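Local coordinates for protein OsmC family peroxiredoxin (Aquifex aeolicus, PDB 2E8E) that probably reduces peroxides through a pair of redox-active cysteines, as other OsmC-family thiol peroxidases do, and is seen here in its reduced form, at the interface of chains A and B. Residues are numbered along the deposited sequence; one frame, centred on the assembly and turned at random. Chains: chain A/B, Hypothetical protein Aq_1549.

The interface of chains A and B. Residues chain A 35, 72, 77-79; chain B 4, 109, 111-112.
The start of helix 111-116 and, on the far side of A:Arg72, strand 3-12 of chain B meet the end of strand 63-72, the loop at 77-79 and the first turn of helix 34-56 of chain A. OsmC proteins are typically intertwined dimers, and this patch lies next to the conserved B:Cys110, which can pair with B:Cys45 in a disulfide, not formed here. B:Ser111 reaches into chain A with its hydroxyl: A:Arg72 NH2 donates to B:Ser111 OG at 3.0 Å, the oxygen lying near the guanidinium plane, the bond bent to 139° at the hydrogen. The same OG can accept from the amide A:Lys78 N at 3.1 Å and may donate to A:Lys78 O at 3.2 Å. A:Arg72 NE also binds that A:Lys78 O at 2.8 Å, in the carbonyl plane and nearly straight, which helps to set how the guanidinium is turned. A bend at chi3 (66°) swings that group toward the loop, and A:Met35 CG covers one face 3.9 Å above its centre. Cut back to an alanine, A:Arg72 would probably leave B:Ser111 OG without its guanidinium donor, A:Lys78 O without its NE mate and A:Met35 without the flat group it packs on. A:Met35 lays SD 3.6 Å from B:Val112 CG2, and CE touches B:Ser111 CB. B:Lys4 passes at an angle, its last methylene, CE, 3.7 Å from A:Arg72 NH1; NZ is 4.3 Å from that NH1, and the like charges may disfavour each other.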
ATOM      1  N   MET A  35      -1.572   6.357  -3.344  1.00 15.40           N
ATOM      2  CA  MET A  35      -1.415   5.450  -4.471  1.00 14.33           C
ATOM      3  C   MET A  35       0.056   5.141  -4.747  1.00 15.22           C
ATOM      4  O   MET A  35       0.382   4.058  -5.236  1.00 14.73           O
ATOM      5  CB  MET A  35      -2.126   6.008  -5.702  1.00 14.26           C
ATOM      6  CG  MET A  35      -3.637   5.700  -5.688  1.00 15.57           C
ATOM      7  SD  MET A  35      -4.072   3.949  -6.013  1.00  6.11           S
ATOM      8  CE  MET A  35      -4.255   4.050  -7.790  1.00 16.51           C
ATOM      9  N   ARG A  72      -3.279   5.129 -14.177  1.00 18.78           N
ATOM     10  CA  ARG A  72      -4.624   5.180 -13.616  1.00 17.93           C
ATOM     11  C   ARG A  72      -5.759   5.492 -14.578  1.00 20.07           C
ATOM     12  O   ARG A  72      -5.586   6.229 -15.549  1.00 19.90           O
ATOM     13  CB  ARG A  72      -4.667   6.212 -12.486  1.00 18.05           C
ATOM     14  CG  ARG A  72      -3.580   6.032 -11.447  1.00 17.42           C
ATOM     15  CD  ARG A  72      -3.606   7.156 -10.431  1.00 17.01           C
ATOM     16  NE  ARG A  72      -4.814   7.142  -9.614  1.00 19.40           N
ATOM     17  CZ  ARG A  72      -5.027   7.971  -8.600  1.00 20.87           C
ATOM     18  NH1 ARG A  72      -4.114   8.883  -8.291  1.00 22.45           N
ATOM     19  NH2 ARG A  72      -6.126   7.864  -7.872  1.00 19.72           N
ATOM     20  N   PRO A  77     -13.662   4.947  -9.457  1.00 19.52           N
ATOM     21  CA  PRO A  77     -12.387   5.126  -8.748  1.00 18.98           C
ATOM     22  C   PRO A  77     -11.211   5.032  -9.724  1.00 17.36           C
ATOM     23  O   PRO A  77     -11.192   4.177 -10.608  1.00 17.89           O
ATOM     24  CB  PRO A  77     -12.403   3.994  -7.722  1.00 19.98           C
ATOM     25  CG  PRO A  77     -13.161   2.918  -8.422  1.00 19.95           C
ATOM     26  CD  PRO A  77     -14.309   3.685  -9.055  1.00 21.22           C
ATOM     27  N   LYS A  78     -10.232   5.912  -9.550  1.00 18.16           N
ATOM     28  CA  LYS A  78      -9.078   5.960 -10.435  1.00 18.45           C
ATOM     29  C   LYS A  78      -8.013   4.921 -10.110  1.00 17.27           C
ATOM     30  O   LYS A  78      -6.872   5.250  -9.791  1.00 16.78           O
ATOM     31  CB  LYS A  78      -8.487   7.370 -10.418  1.00 20.48           C
ATOM     32  CG  LYS A  78      -9.498   8.427 -10.866  1.00 23.42           C
ATOM     33  CD  LYS A  78      -8.871   9.803 -10.985  1.00 25.45           C
ATOM     34  CE  LYS A  78      -9.867  10.790 -11.575  1.00 31.30           C
ATOM     35  NZ  LYS A  78      -9.281  12.146 -11.756  1.00 34.78           N
ATOM     36  N   ILE A  79      -8.407   3.657 -10.204  1.00 17.33           N
ATOM     37  CA  ILE A  79      -7.510   2.543  -9.932  1.00 15.46           C
ATOM     38  C   ILE A  79      -6.441   2.448 -11.016  1.00 16.76           C
ATOM     39  O   ILE A  79      -6.550   3.075 -12.068  1.00 16.33           O
ATOM     40  CB  ILE A  79      -8.277   1.204  -9.933  1.00 16.35           C
ATOM     41  CG1 ILE A  79      -8.915   0.979 -11.309  1.00 19.43           C
ATOM     42  CG2 ILE A  79      -9.342   1.201  -8.841  1.00 16.49           C
ATOM     43  CD1 ILE A  79      -9.607  -0.357 -11.465  1.00 20.40           C
TER
ATOM     44  N   LYS B   4       1.895   7.113 -12.033  1.00 20.44           N
ATOM     45  CA  LYS B   4       2.577   7.182 -10.745  1.00 19.72           C
ATOM     46  C   LYS B   4       3.786   6.269 -10.888  1.00 21.27           C
ATOM     47  O   LYS B   4       3.688   5.195 -11.487  1.00 21.07           O
ATOM     48  CB  LYS B   4       1.702   6.647  -9.606  1.00 19.81           C
ATOM     49  CG  LYS B   4       0.446   7.445  -9.295  1.00 20.45           C
ATOM     50  CD  LYS B   4       0.762   8.826  -8.753  1.00 21.44           C
ATOM     51  CE  LYS B   4      -0.480   9.447  -8.130  1.00 20.39           C
ATOM     52  NZ  LYS B   4      -0.316  10.899  -7.867  1.00 22.71           N
ATOM     53  N   TYR B 109     -14.895   6.794  -4.637  1.00 21.07           N
ATOM     54  CA  TYR B 109     -13.638   7.522  -4.748  1.00 21.15           C
ATOM     55  C   TYR B 109     -12.321   6.849  -4.374  1.00 20.77           C
ATOM     56  O   TYR B 109     -11.298   7.118  -5.000  1.00 21.49           O
ATOM     57  CB  TYR B 109     -13.749   8.827  -3.964  1.00 22.49           C
ATOM     58  CG  TYR B 109     -14.774   9.779  -4.535  1.00 25.14           C
ATOM     59  CD1 TYR B 109     -14.553  10.419  -5.751  1.00 26.58           C
ATOM     60  CD2 TYR B 109     -15.973  10.025  -3.868  1.00 27.62           C
ATOM     61  CE1 TYR B 109     -15.503  11.283  -6.292  1.00 30.03           C
ATOM     62  CE2 TYR B 109     -16.929  10.884  -4.400  1.00 30.32           C
ATOM     63  CZ  TYR B 109     -16.685  11.508  -5.611  1.00 30.40           C
ATOM     64  OH  TYR B 109     -17.625  12.359  -6.142  1.00 32.29           O
ATOM     65  N   SER B 111      -9.404   4.856  -4.586  1.00 16.89           N
ATOM     66  CA  SER B 111      -8.721   4.049  -5.591  1.00 18.62           C
ATOM     67  C   SER B 111      -8.028   2.810  -5.030  1.00 18.26           C
ATOM     68  O   SER B 111      -8.159   1.719  -5.587  1.00 17.72           O
ATOM     69  CB  SER B 111      -7.693   4.905  -6.344  1.00 20.67           C
ATOM     70  OG  SER B 111      -8.326   5.959  -7.051  1.00 21.75           O
ATOM     71  N   VAL B 112      -7.290   2.975  -3.937  1.00 17.93           N
ATOM     72  CA  VAL B 112      -6.580   1.848  -3.336  1.00 17.73           C
ATOM     73  C   VAL B 112      -7.551   0.755  -2.893  1.00 17.82           C
ATOM     74  O   VAL B 112      -7.373  -0.419  -3.216  1.00 16.94           O
ATOM     75  CB  VAL B 112      -5.732   2.299  -2.115  1.00 17.51           C
ATOM     76  CG1 VAL B 112      -5.044   1.090  -1.481  1.00 18.15           C
ATOM     77  CG2 VAL B 112      -4.694   3.339  -2.548  1.00 17.64           C
TER